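PDB 3OZY: putative mandelate racemase from Bordetella bronchiseptica, which is of unknown function but binds magnesium and, as an enolase-superfamily barrel enzyme, probably abstracts a proton next to a carboxylate group of its substrate. Local coordinates for residues Val23-Gly28 / Lys171-Arg176; Arg140-Ser145 / Cys223-Glu228; Ser144-Asp149 / Ala156-Gly161; Ala289-Ala294 / Ser322-Met327; Ile310-Asn315 / Ala326-Asp331. All blocks are in the same frame, centred on the assembly; numbering follows the deposited sequence.

Interaction 1 (Val23-Gly28 / Lys171-Arg176). With ACY (acetic acid), chain I; ACY (acetic acid), chain H.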
# COMPACT_ATOMS: atom_id res chain seq x y z
N VAL A 23 18.16 -8.52 17.37
CA VAL A 23 17.17 -8.01 18.31
C VAL A 23 15.77 -8.25 17.76
O VAL A 23 15.59 -8.40 16.55
CB VAL A 23 17.38 -6.51 18.64
CG1 VAL A 23 18.69 -6.31 19.42
CG2 VAL A 23 17.35 -5.66 17.37
N GLU A 24 14.79 -8.32 18.66
CA GLU A 24 13.41 -8.53 18.27
C GLU A 24 12.51 -7.44 18.83
O GLU A 24 12.68 -6.99 19.97
CB GLU A 24 12.91 -9.90 18.76
CG GLU A 24 11.54 -10.30 18.18
CD GLU A 24 11.17 -11.76 18.44
OE1 GLU A 24 11.98 -12.50 19.03
OE2 GLU A 24 10.06 -12.16 18.04
N SER A 25 11.56 -7.02 17.99
CA SER A 25 10.48 -6.12 18.37
C SER A 25 9.22 -6.67 17.71
O SER A 25 9.23 -7.74 17.10
CB SER A 25 10.74 -4.72 17.84
OG SER A 25 10.69 -4.70 16.42
N GLY A 26 8.13 -5.91 17.79
CA GLY A 26 6.91 -6.33 17.12
C GLY A 26 7.08 -6.50 15.62
O GLY A 26 6.27 -7.19 14.99
N ALA A 27 8.10 -5.88 15.04
CA ALA A 27 8.36 -6.01 13.61
C ALA A 27 9.02 -7.34 13.24
O ALA A 27 9.09 -7.67 12.06
CB ALA A 27 9.21 -4.86 13.12
N GLY A 28 9.51 -8.07 14.24
CA GLY A 28 10.17 -9.35 14.01
C GLY A 28 11.61 -9.40 14.50
O GLY A 28 12.16 -8.40 14.97
N LYS A 171 15.12 5.13 23.11
CA LYS A 171 13.83 4.50 22.91
C LYS A 171 13.84 3.03 23.34
O LYS A 171 14.82 2.32 23.14
CB LYS A 171 13.43 4.61 21.43
CG LYS A 171 11.99 4.16 21.09
CD LYS A 171 11.49 4.77 19.79
CE LYS A 171 11.98 4.00 18.58
NZ LYS A 171 11.53 4.69 17.32
N LEU A 172 12.73 2.61 23.95
CA LEU A 172 12.51 1.23 24.39
C LEU A 172 11.42 0.56 23.58
O LEU A 172 10.33 1.13 23.41
CB LEU A 172 12.08 1.23 25.86
CG LEU A 172 11.70 -0.14 26.44
CD1 LEU A 172 12.95 -1.02 26.60
CD2 LEU A 172 10.98 0.02 27.78
N LYS A 173 11.69 -0.63 23.07
CA LYS A 173 10.66 -1.44 22.43
C LYS A 173 9.81 -2.17 23.46
O LYS A 173 10.35 -2.75 24.42
CB LYS A 173 11.31 -2.46 21.50
CG LYS A 173 12.15 -1.85 20.39
CD LYS A 173 11.25 -1.13 19.39
CE LYS A 173 12.02 -0.73 18.15
NZ LYS A 173 11.11 -0.29 17.05
N VAL A 174 8.50 -2.16 23.26
CA VAL A 174 7.56 -2.79 24.17
C VAL A 174 6.49 -3.53 23.38
O VAL A 174 6.48 -3.51 22.14
CB VAL A 174 6.88 -1.73 25.07
CG1 VAL A 174 7.92 -0.93 25.86
CG2 VAL A 174 5.99 -0.80 24.23
N GLY A 175 5.59 -4.21 24.09
CA GLY A 175 4.39 -4.70 23.46
C GLY A 175 4.07 -6.17 23.64
O GLY A 175 2.91 -6.57 23.49
N ARG A 176 5.08 -6.98 23.94
CA ARG A 176 4.85 -8.42 24.11
C ARG A 176 4.40 -8.77 25.51
O ARG A 176 3.47 -9.57 25.70
CB ARG A 176 6.11 -9.21 23.77
CG ARG A 176 5.92 -10.70 23.95
CD ARG A 176 7.09 -11.46 23.38
NE ARG A 176 8.34 -11.10 24.03
CZ ARG A 176 9.53 -11.53 23.62
NH1 ARG A 176 9.61 -12.34 22.57
NH2 ARG A 176 10.63 -11.16 24.27
C ACY I . 12.17 -2.39 14.35
O ACY I . 11.34 -2.39 15.27
OXT ACY I . 13.41 -2.29 14.53
CH3 ACY I . 11.69 -2.52 12.93
C ACY H . 9.97 -8.58 26.60
O ACY H . 8.90 -8.77 25.99
OXT ACY H . 10.95 -9.35 26.52
CH3 ACY H . 10.10 -7.36 27.47
O HOH W 1 12.09 -12.89 21.69
O HOH W 2 7.98 -3.60 19.68
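S25 and K173 meet through aliphatic carbons, with K173 CD 3.9 Å from S25 CB. The lysine reaches this position because its chain bends sharply at chi2 (-69°), so that it climbs past the serine. At its end K173 NZ donates to O of the chain I acetate at 2.8 Å. S25 OG donates to the same acetate O at 2.7 Å, its chi1 of 67° setting the hydroxyl between backbone N and carbonyl carbon. OG also accepts from A27 N, an ST turn within the type I turn S25-G28. K173 NZ has further partners in D201 and N203. R176 runs extended until chi3 (61°), where the bend swings its guanidinium toward E24. The NE and NH2 edge holds both oxygens of the chain H acetate, with R176 NH2 to OXT at 2.9 Å, and D149 adds a salt bridge. R176 NH1 lies 4.3 Å from E24 OE1, too far for a salt bridge, and a water spans the gap; E24 OE2 goes to H385. A second water joins G26 N to V174 O. Both acetates probably come from the crystallisation liquor. K171 and K173 form the KxK pattern known from mandelate racemase, at the end of barrel strand 169-173. That strand lies between strands 139-146 and 197-201, backed by helix 178-192, while the hairpin turn from the N-terminal domain leans over its end.

Interaction 2 (Arg140-Ser145 / Cys223-Glu228). With MG (magnesium ion), chain C.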
# COMPACT_ATOMS: atom_id res chain seq x y z
N ARG A 140 19.41 17.31 18.15
CA ARG A 140 19.36 16.35 19.25
C ARG A 140 18.92 14.97 18.78
O ARG A 140 17.85 14.83 18.16
CB ARG A 140 18.42 16.84 20.35
CG ARG A 140 18.39 15.91 21.54
CD ARG A 140 17.16 16.15 22.37
NE ARG A 140 17.31 15.62 23.72
CZ ARG A 140 16.43 15.80 24.68
NH1 ARG A 140 15.33 16.50 24.43
NH2 ARG A 140 16.64 15.29 25.89
N ALA A 141 19.74 13.96 19.07
CA ALA A 141 19.48 12.58 18.64
C ALA A 141 19.02 11.70 19.79
O ALA A 141 19.25 12.00 20.97
CB ALA A 141 20.73 11.98 18.00
N TYR A 142 18.38 10.59 19.45
CA TYR A 142 18.07 9.58 20.43
C TYR A 142 18.58 8.23 19.96
O TYR A 142 18.62 7.95 18.76
CB TYR A 142 16.57 9.52 20.75
CG TYR A 142 15.63 8.92 19.72
CD1 TYR A 142 15.41 7.54 19.67
CD2 TYR A 142 14.89 9.73 18.86
CE1 TYR A 142 14.50 6.99 18.77
CE2 TYR A 142 13.99 9.19 17.94
CZ TYR A 142 13.80 7.82 17.91
OH TYR A 142 12.89 7.25 17.02
N ALA A 143 18.94 7.39 20.93
CA ALA A 143 19.47 6.06 20.64
C ALA A 143 18.32 5.11 20.36
O ALA A 143 17.47 4.89 21.23
CB ALA A 143 20.31 5.56 21.83
N SER A 144 18.31 4.54 19.17
CA SER A 144 17.24 3.67 18.73
C SER A 144 17.78 2.25 18.50
O SER A 144 18.59 2.07 17.59
CB SER A 144 16.68 4.23 17.42
OG SER A 144 15.58 3.47 16.96
N SER A 145 17.40 1.25 19.29
CA SER A 145 16.57 1.31 20.49
C SER A 145 17.06 0.21 21.43
O SER A 145 17.89 -0.61 21.04
CB SER A 145 15.11 0.99 20.17
OG SER A 145 14.50 2.01 19.39
N CYS A 223 7.39 9.63 30.04
CA CYS A 223 7.89 9.32 28.70
C CYS A 223 7.58 10.39 27.67
O CYS A 223 6.52 11.02 27.69
CB CYS A 223 7.35 7.97 28.23
SG CYS A 223 7.97 6.59 29.19
N TYR A 224 8.50 10.59 26.73
CA TYR A 224 8.36 11.61 25.70
C TYR A 224 7.27 11.28 24.68
O TYR A 224 6.44 12.14 24.33
CB TYR A 224 9.71 11.81 25.00
CG TYR A 224 9.77 13.01 24.08
CD1 TYR A 224 10.04 14.28 24.58
CD2 TYR A 224 9.56 12.87 22.71
CE1 TYR A 224 10.09 15.38 23.73
CE2 TYR A 224 9.61 13.96 21.87
CZ TYR A 224 9.87 15.21 22.37
OH TYR A 224 9.91 16.29 21.52
N TRP A 225 7.27 10.05 24.18
CA TRP A 225 6.24 9.61 23.24
C TRP A 225 5.97 8.12 23.32
O TRP A 225 6.78 7.38 23.88
CB TRP A 225 6.52 10.08 21.81
CG TRP A 225 7.58 9.36 20.96
CD1 TRP A 225 7.82 8.01 20.85
CD2 TRP A 225 8.42 10.00 20.00
NE1 TRP A 225 8.82 7.79 19.90
CE2 TRP A 225 9.19 9.00 19.37
CE3 TRP A 225 8.62 11.34 19.63
CZ2 TRP A 225 10.15 9.30 18.39
CZ3 TRP A 225 9.56 11.64 18.66
CH2 TRP A 225 10.31 10.63 18.05
N PHE A 226 4.82 7.74 22.77
CA PHE A 226 4.32 6.37 22.68
C PHE A 226 4.14 6.14 21.17
O PHE A 226 3.20 6.66 20.56
CB PHE A 226 2.95 6.31 23.38
CG PHE A 226 2.41 4.93 23.65
CD1 PHE A 226 3.13 3.78 23.37
CD2 PHE A 226 1.16 4.81 24.25
CE1 PHE A 226 2.60 2.53 23.69
CE2 PHE A 226 0.63 3.58 24.56
CZ PHE A 226 1.34 2.43 24.28
N GLU A 227 5.06 5.39 20.58
CA GLU A 227 5.14 5.20 19.13
C GLU A 227 4.48 3.89 18.69
O GLU A 227 4.63 2.86 19.36
CB GLU A 227 6.61 5.24 18.71
CG GLU A 227 6.88 4.80 17.29
CD GLU A 227 8.30 5.07 16.87
OE1 GLU A 227 9.03 5.76 17.62
OE2 GLU A 227 8.70 4.60 15.79
N GLU A 228 3.76 3.94 17.57
CA GLU A 228 2.97 2.80 17.08
C GLU A 228 2.32 2.02 18.22
O GLU A 228 2.48 0.81 18.35
CB GLU A 228 3.80 1.88 16.17
CG GLU A 228 4.15 2.50 14.82
CD GLU A 228 4.52 1.45 13.80
OE1 GLU A 228 5.12 0.42 14.19
OE2 GLU A 228 4.21 1.64 12.60
MG MG C . 9.20 2.49 15.20
O HOH W 3 7.31 1.34 15.42
O HOH W 4 9.89 0.35 14.44
O HOH W 5 11.50 3.04 14.97
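Y142 and W225 point at each other across the inside of the barrel, their backbones far apart. The tight part of the contact is aromatic: Y142 CE2 packs 3.9 Å from W225 CZ2, and the hydroxyl oxygen Y142 OH comes up at the indole's edge, close to its plane, 3.7 Å from the same CZ2. The two rings approach obliquely, their planes at 89° and the centroids of the phenol and the six-membered indole ring 5.7 Å apart. CB of each residue already points across the barrel, and a chi1 near 75° sets CG between backbone N and carbonyl carbon in both. The hydroxyl is not left to carbon neighbours, since it hydrogen-bonds K171 NZ.

Strands 139-146 and 225-227 are the first and fourth of the enolase-superfamily beta-alpha barrel, and the latter carries the second of three acidic metal ligands, D201, E227 and E254, each at or just beyond the end of its strand. E227 stretches out to place its carboxylate beyond the aromatic layer, and its two oxygens do different work. E227 OE1 faces the packed side, where it takes a weak hydrogen bond from W225 NE1 (3.1 Å) and also forms a salt bridge with K171 and a hydrogen bond with Q275.

E227 OE2 belongs to the looser, hydrated side and binds magnesium at 2.2 Å. Three waters complete the ion's shell alongside the carboxylates of D201 and E254. One of these waters also donates to E228 OE1 at 2.7 Å, placing E228 in the second shell of the metal.

Interaction 3 (Ser144-Asp149 / Ala156-Gly161); sequences SSIYWD and ADELAG. With ACY (acetic acid), chain I; ACY (acetic acid), chain H.
This is a strand-to-helix packing contact, part apolar and part bridged by water, within the first beta-alpha-beta unit of the barrel: strand 139-146, helix 152-164 and strand 169-173. The short segments of strand and helix run roughly antiparallel, at 148°, with their axes 9.3 Å apart. I146 points outward from the barrel and meets the helix with both of its branches. On the longer arm, I146 CD1 ends against the helix backbone and lies 3.8 Å from L159 CB, while I146 CG1 lies alongside the E158 chain, 3.9 Å from E158 CG. The other branch, I146 CG2, touches E158 OE1 at 3.8 Å. The two side chains lie side by side, pointing opposite ways, the glutamate running fully extended from a chi1 of -174°. Its carboxylate thus arrives beside the strand's end without bonding it directly. L159 and I146 both continue onto M188 of helix 178-192, which closes the hydrophobic layer outside the strands. On the other side of the chain, Y147 OH donates to OXT of the chain I acetate, which lies at the edge of the phenol ring and in its plane.

The carboxylate of E158 has polar partners of its own. OE2 accepts from W162 NE1 one turn later and from a water that also donates to S145 O at 2.8 Å. The other oxygen uses a second water, which donates to E158 OE1 at 2.8 Å and accepts from Y147 N at 2.9 Å.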
# COMPACT_ATOMS: atom_id res chain seq x y z
N SER A 144 18.31 4.54 19.17
CA SER A 144 17.24 3.67 18.73
C SER A 144 17.78 2.25 18.50
O SER A 144 18.59 2.07 17.59
CB SER A 144 16.68 4.23 17.42
OG SER A 144 15.58 3.47 16.96
N SER A 145 17.40 1.25 19.29
CA SER A 145 16.57 1.31 20.49
C SER A 145 17.06 0.21 21.43
O SER A 145 17.89 -0.61 21.04
CB SER A 145 15.11 0.99 20.17
OG SER A 145 14.50 2.01 19.39
N ILE A 146 16.52 0.19 22.64
CA ILE A 146 16.65 -0.91 23.59
C ILE A 146 15.51 -1.87 23.26
O ILE A 146 14.34 -1.46 23.27
CB ILE A 146 16.54 -0.38 25.03
CG1 ILE A 146 17.67 0.62 25.29
CG2 ILE A 146 16.56 -1.53 26.03
CD1 ILE A 146 17.51 1.44 26.55
N TYR A 147 15.84 -3.11 22.91
CA TYR A 147 14.86 -4.04 22.37
C TYR A 147 14.26 -4.98 23.43
O TYR A 147 14.50 -4.81 24.63
CB TYR A 147 15.45 -4.82 21.17
CG TYR A 147 15.37 -4.02 19.87
CD1 TYR A 147 16.19 -2.93 19.65
CD2 TYR A 147 14.45 -4.36 18.88
CE1 TYR A 147 16.11 -2.18 18.47
CE2 TYR A 147 14.36 -3.62 17.70
CZ TYR A 147 15.19 -2.53 17.50
OH TYR A 147 15.11 -1.79 16.34
N TRP A 148 13.45 -5.93 22.98
CA TRP A 148 12.86 -6.93 23.86
C TRP A 148 13.94 -7.84 24.47
O TRP A 148 15.13 -7.68 24.18
CB TRP A 148 11.89 -7.80 23.07
CG TRP A 148 10.62 -7.11 22.61
CD1 TRP A 148 10.21 -5.84 22.90
CD2 TRP A 148 9.61 -7.69 21.80
NE1 TRP A 148 8.99 -5.59 22.29
CE2 TRP A 148 8.61 -6.72 21.61
CE3 TRP A 148 9.46 -8.95 21.21
CZ2 TRP A 148 7.46 -6.97 20.86
CZ3 TRP A 148 8.33 -9.19 20.46
CH2 TRP A 148 7.34 -8.21 20.29
N ASP A 149 13.51 -8.78 25.31
CA ASP A 149 14.39 -9.82 25.85
C ASP A 149 15.39 -9.33 26.90
O ASP A 149 16.45 -9.92 27.07
CB ASP A 149 15.12 -10.55 24.71
CG ASP A 149 14.17 -11.09 23.66
OD1 ASP A 149 13.34 -11.95 23.99
OD2 ASP A 149 14.24 -10.64 22.50
N ALA A 156 17.91 -0.88 32.14
CA ALA A 156 18.50 0.29 32.76
C ALA A 156 19.99 0.41 32.44
O ALA A 156 20.48 1.49 32.15
CB ALA A 156 18.26 0.28 34.28
N ASP A 157 20.70 -0.72 32.49
CA ASP A 157 22.12 -0.74 32.15
C ASP A 157 22.33 -0.26 30.71
O ASP A 157 23.22 0.54 30.44
CB ASP A 157 22.70 -2.15 32.27
CG ASP A 157 22.97 -2.57 33.71
OD1 ASP A 157 22.97 -1.72 34.62
OD2 ASP A 157 23.18 -3.79 33.92
N GLU A 158 21.52 -0.77 29.79
CA GLU A 158 21.70 -0.38 28.40
C GLU A 158 21.42 1.11 28.21
O GLU A 158 22.16 1.80 27.51
CB GLU A 158 20.88 -1.23 27.43
CG GLU A 158 21.23 -0.86 26.01
CD GLU A 158 20.64 -1.76 24.94
OE1 GLU A 158 20.05 -2.82 25.27
OE2 GLU A 158 20.81 -1.38 23.76
N LEU A 159 20.36 1.62 28.84
CA LEU A 159 20.07 3.04 28.76
C LEU A 159 21.22 3.88 29.29
O LEU A 159 21.66 4.83 28.64
CB LEU A 159 18.79 3.39 29.52
CG LEU A 159 18.42 4.87 29.53
CD1 LEU A 159 18.23 5.39 28.10
CD2 LEU A 159 17.17 5.11 30.37
N ALA A 160 21.72 3.52 30.47
CA ALA A 160 22.84 4.24 31.06
C ALA A 160 24.06 4.22 30.13
O ALA A 160 24.76 5.22 30.03
CB ALA A 160 23.20 3.66 32.43
N GLY A 161 24.28 3.10 29.46
CA GLY A 161 25.36 3.00 28.48
C GLY A 161 25.22 3.99 27.33
O GLY A 161 26.20 4.64 26.95
C ACY I . 12.17 -2.39 14.35
O ACY I . 11.34 -2.39 15.27
OXT ACY I . 13.41 -2.29 14.53
CH3 ACY I . 11.69 -2.52 12.93
C ACY H . 9.97 -8.58 26.60
O ACY H . 8.90 -8.77 25.99
OXT ACY H . 10.95 -9.35 26.52
CH3 ACY H . 10.10 -7.36 27.47
O HOH W 6 19.89 -2.51 21.46
O HOH W 7 18.57 -4.09 23.28

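Interaction 4 (Ala289-Ala294 / Ser322-Met327); sequences AISASA and SPHPAM
H324 lays the edge of its imidazole against S291, overlapping both the hydroxyl and the backbone carbonyl of that residue. The contact belongs to the outer, helical layer of the barrel: S291 and A294 sit on helix 284-296, while H324 is in the loop that follows helix 309-321 and leads to the last barrel strand, 328-331. With chi1 at -72°, CG lies beside the backbone N and the ring reaches out from the loop to the helix. H324 NE2 carries the proton and donates to S291 O at 2.9 Å. The bond is nearly straight, 169° at the hydrogen, and the oxygen lies in the plane of the imidazole. At the acceptor the geometry is less regular, because the donor is tilted 32° from the carbonyl plane. This directed bond helps to set the rotation of the ring and gives a polar link between a helix backbone and a loop in a buried place.

Packing surrounds the bond. A294, one turn beyond S291, brings its methyl to 4.0 Å between A294 CB and H324 CE1, meeting the ring obliquely. W301 of strand 300-301 touches S291, A294 and H324 alike, so the barrel wall lies directly beneath. The loop is braced as well: H324 O is held by H135, and S322, modelled in two conformers, in one of them accepts from H324 N through S322 OG at 3.1 Å, an ST turn that holds for that conformer. The S291 hydroxyl stands anti to its own N, where S291 OG approaches H324 CD2 to 3.2 Å.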
# COMPACT_ATOMS: atom_id res chain seq x y z
N ALA A 289 6.50 18.20 2.65
CA ALA A 289 5.10 18.60 2.71
C ALA A 289 4.48 18.14 4.02
O ALA A 289 3.69 18.87 4.64
CB ALA A 289 4.35 18.01 1.54
N ILE A 290 4.84 16.94 4.47
CA ILE A 290 4.29 16.40 5.71
C ILE A 290 4.78 17.21 6.91
O ILE A 290 4.00 17.52 7.82
CB ILE A 290 4.60 14.90 5.85
CG1 ILE A 290 3.88 14.12 4.75
CG2 ILE A 290 4.17 14.39 7.22
CD1 ILE A 290 4.38 12.70 4.58
N SER A 291 6.06 17.59 6.91
CA SER A 291 6.61 18.39 7.99
C SER A 291 5.89 19.73 8.09
O SER A 291 5.55 20.20 9.18
CB SER A 291 8.11 18.60 7.76
OG SER A 291 8.66 19.49 8.72
N ALA A 292 5.66 20.35 6.94
CA ALA A 292 4.93 21.62 6.89
C ALA A 292 3.51 21.48 7.41
O ALA A 292 3.04 22.32 8.19
CB ALA A 292 4.92 22.16 5.47
N SER A 293 2.84 20.40 7.01
CA SER A 293 1.46 20.17 7.42
C SER A 293 1.36 19.91 8.92
O SER A 293 0.38 20.30 9.56
CB SER A 293 0.85 19.02 6.62
OG SER A 293 0.95 19.30 5.23
N ALA A 294 2.36 19.24 9.50
CA ALA A 294 2.40 19.04 10.94
C ALA A 294 2.47 20.40 11.64
O ALA A 294 1.72 20.67 12.58
CB ALA A 294 3.57 18.17 11.34
N SER A 322 14.40 22.13 9.69
CA SER A 322 13.04 22.28 10.20
C SER A 322 12.96 22.85 11.61
O SER A 322 13.74 22.47 12.48
CB SER A 322 12.32 20.92 10.17
OG SER A 322 11.12 20.99 10.92
N PRO A 323 12.01 23.76 11.85
CA PRO A 323 11.82 24.33 13.19
C PRO A 323 11.19 23.36 14.20
O PRO A 323 11.06 23.71 15.37
CB PRO A 323 10.85 25.50 12.94
CG PRO A 323 10.09 25.08 11.75
CD PRO A 323 11.12 24.40 10.86
N HIS A 324 10.82 22.16 13.78
CA HIS A 324 10.29 21.20 14.75
C HIS A 324 11.32 20.88 15.82
O HIS A 324 12.50 20.83 15.53
CB HIS A 324 9.87 19.91 14.06
CG HIS A 324 8.64 20.05 13.23
ND1 HIS A 324 7.40 20.30 13.78
CD2 HIS A 324 8.46 19.99 11.89
CE1 HIS A 324 6.50 20.39 12.81
NE2 HIS A 324 7.12 20.21 11.65
N PRO A 325 10.86 20.63 17.06
CA PRO A 325 11.81 20.22 18.11
C PRO A 325 12.52 18.96 17.66
O PRO A 325 11.90 18.05 17.13
CB PRO A 325 10.90 19.89 19.30
CG PRO A 325 9.56 20.46 18.98
CD PRO A 325 9.45 20.51 17.49
N ALA A 326 13.83 18.91 17.88
CA ALA A 326 14.61 17.77 17.40
C ALA A 326 14.49 16.56 18.32
O ALA A 326 14.66 16.68 19.53
CB ALA A 326 16.07 18.16 17.24
N MET A 327 14.20 15.40 17.74
CA MET A 327 14.23 14.14 18.47
C MET A 327 14.59 13.10 17.41
O MET A 327 13.73 12.35 16.92
CB MET A 327 12.88 13.85 19.14
CG MET A 327 12.87 12.61 20.05
SD MET A 327 14.16 12.58 21.31
CE MET A 327 13.53 13.81 22.45

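Interaction 5 (Ile310-Asn315 / Ala326-Asp331)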
# COMPACT_ATOMS: atom_id res chain seq x y z
N ILE A 310 21.98 6.14 4.56
CA ILE A 310 21.35 7.02 3.58
C ILE A 310 19.99 7.47 4.08
O ILE A 310 19.66 8.66 3.99
CB ILE A 310 21.23 6.36 2.21
CG1 ILE A 310 22.63 5.98 1.70
CG2 ILE A 310 20.50 7.29 1.23
CD1 ILE A 310 22.65 5.56 0.26
N THR A 311 19.20 6.55 4.62
CA THR A 311 17.91 6.97 5.16
C THR A 311 18.10 7.93 6.33
O THR A 311 17.35 8.89 6.48
CB THR A 311 16.97 5.77 5.53
OG1 THR A 311 17.50 5.02 6.64
CG2 THR A 311 16.81 4.82 4.36
N VAL A 312 19.11 7.68 7.14
CA VAL A 312 19.46 8.61 8.21
C VAL A 312 19.85 9.99 7.66
O VAL A 312 19.29 11.01 8.06
CB VAL A 312 20.57 8.02 9.11
CG1 VAL A 312 21.18 9.08 10.03
CG2 VAL A 312 20.00 6.86 9.91
N ALA A 313 20.81 10.02 6.73
CA ALA A 313 21.26 11.29 6.19
C ALA A 313 20.15 12.08 5.50
O ALA A 313 20.06 13.29 5.68
CB ALA A 313 22.44 11.09 5.23
N ALA A 314 19.33 11.40 4.71
CA ALA A 314 18.26 12.09 3.97
C ALA A 314 17.34 12.80 4.95
O ALA A 314 17.02 13.98 4.76
CB ALA A 314 17.48 11.11 3.11
N ASN A 315 16.89 12.09 5.98
CA ASN A 315 16.06 12.73 6.99
C ASN A 315 16.78 13.83 7.76
O ASN A 315 16.18 14.85 8.10
CB ASN A 315 15.48 11.69 7.96
CG ASN A 315 14.38 10.88 7.34
OD1 ASN A 315 13.29 11.39 7.09
ND2 ASN A 315 14.65 9.60 7.06
N ALA A 326 13.83 18.91 17.88
CA ALA A 326 14.61 17.77 17.40
C ALA A 326 14.49 16.56 18.32
O ALA A 326 14.66 16.68 19.53
CB ALA A 326 16.07 18.16 17.24
N MET A 327 14.20 15.40 17.74
CA MET A 327 14.23 14.14 18.47
C MET A 327 14.59 13.10 17.41
O MET A 327 13.73 12.35 16.92
CB MET A 327 12.88 13.85 19.14
CG MET A 327 12.87 12.61 20.05
SD MET A 327 14.16 12.58 21.31
CE MET A 327 13.53 13.81 22.45
N PHE A 328 15.86 13.11 17.03
CA PHE A 328 16.30 12.50 15.78
C PHE A 328 16.74 11.06 15.96
O PHE A 328 17.70 10.78 16.69
CB PHE A 328 17.44 13.31 15.16
CG PHE A 328 17.84 12.79 13.82
CD1 PHE A 328 17.04 13.03 12.72
CD2 PHE A 328 18.98 12.01 13.65
CE1 PHE A 328 17.36 12.53 11.47
CE2 PHE A 328 19.31 11.51 12.40
CZ PHE A 328 18.50 11.78 11.31
N GLU A 329 16.05 10.14 15.29
CA GLU A 329 16.31 8.71 15.45
C GLU A 329 17.68 8.30 14.92
O GLU A 329 18.01 8.54 13.76
CB GLU A 329 15.21 7.89 14.77
CG GLU A 329 15.40 6.40 14.96
CD GLU A 329 14.20 5.58 14.52
OE1 GLU A 329 13.52 5.95 13.53
OE2 GLU A 329 13.95 4.52 15.14
N TRP A 330 18.47 7.65 15.78
CA TRP A 330 19.78 7.13 15.38
C TRP A 330 19.93 5.66 15.77
O TRP A 330 20.07 5.33 16.95
CB TRP A 330 20.93 7.96 15.97
CG TRP A 330 22.21 7.65 15.24
CD1 TRP A 330 22.97 6.53 15.37
CD2 TRP A 330 22.83 8.45 14.23
NE1 TRP A 330 24.03 6.58 14.50
CE2 TRP A 330 23.97 7.75 13.79
CE3 TRP A 330 22.54 9.69 13.66
CZ2 TRP A 330 24.82 8.26 12.80
CZ3 TRP A 330 23.38 10.20 12.68
CH2 TRP A 330 24.51 9.47 12.26
N ASP A 331 19.91 4.79 14.77
CA ASP A 331 20.07 3.34 14.93
C ASP A 331 21.40 3.01 15.59
O ASP A 331 22.46 3.27 15.01
CB ASP A 331 20.03 2.73 13.51
CG ASP A 331 20.14 1.20 13.47
OD1 ASP A 331 20.40 0.54 14.49
OD2 ASP A 331 19.96 0.67 12.35
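V312 carries CG1 opposite its backbone N (chi1 167°), which sends this methyl from the helix toward F328 and W330, whose rings likewise swing away from their own N atoms and so come nearer to the helix. The pairing joins helix 309-321 to strand 328-331, the last helix and the last strand of the beta-alpha barrel. The helix and strand segments run nearly antiparallel, at 163°, with axes 9.6 Å apart. V312 CG1 sits over one face of the indole, in a CH-pi contact 4.1 Å from the centroid of the six-membered ring of W330 and 28° off its normal. Its nearest ring atom is W330 CZ3, at 3.6 Å from V312 CG1. The same methyl touches the neighbouring phenyl, with F328 CE2 3.9 Å away, so one branch of the valine fills the corner between two rings. F328 is further packed by L316 and V319 of the same helix.

N315 points its CB at the phenyl ring but turns its amide elsewhere. N315 ND2 donates back to T311 O, at 2.9 Å and from the opposite face to N315 N, and also to D277; N315 OD1 accepts from A278 N. This buried amide thereby ties the helix to a loop of the barrel. F328 meets the helix backbone by its ring edge, with F328 CZ 3.4 Å from V312 O and the oxygen near the ring plane.

How the interactions relate
Interactions 1, 2, 3 and 5 all reach the curled barrel sheet, and strand 139-146 ties several together: interactions 2 and 3 share S144 and S145, and strands 169-173 and 328-331 of interactions 1 and 5 pair with it on its two sides. K171 crosses between them, bonding E227 and Y142 of interaction 2 and E329 of interaction 5. Interaction 2 is core, with aromatic rings below a hydrated metal; interaction 5 is also buried but almost wholly apolar. Interaction 1, partly exposed, relies on waters and acetates. Interaction 3 joins the strand to the helical layer through bridging waters, and interaction 4 lies within that layer, directly hydrogen-bonded. Interaction 4 shares A326 and M327 with interaction 5.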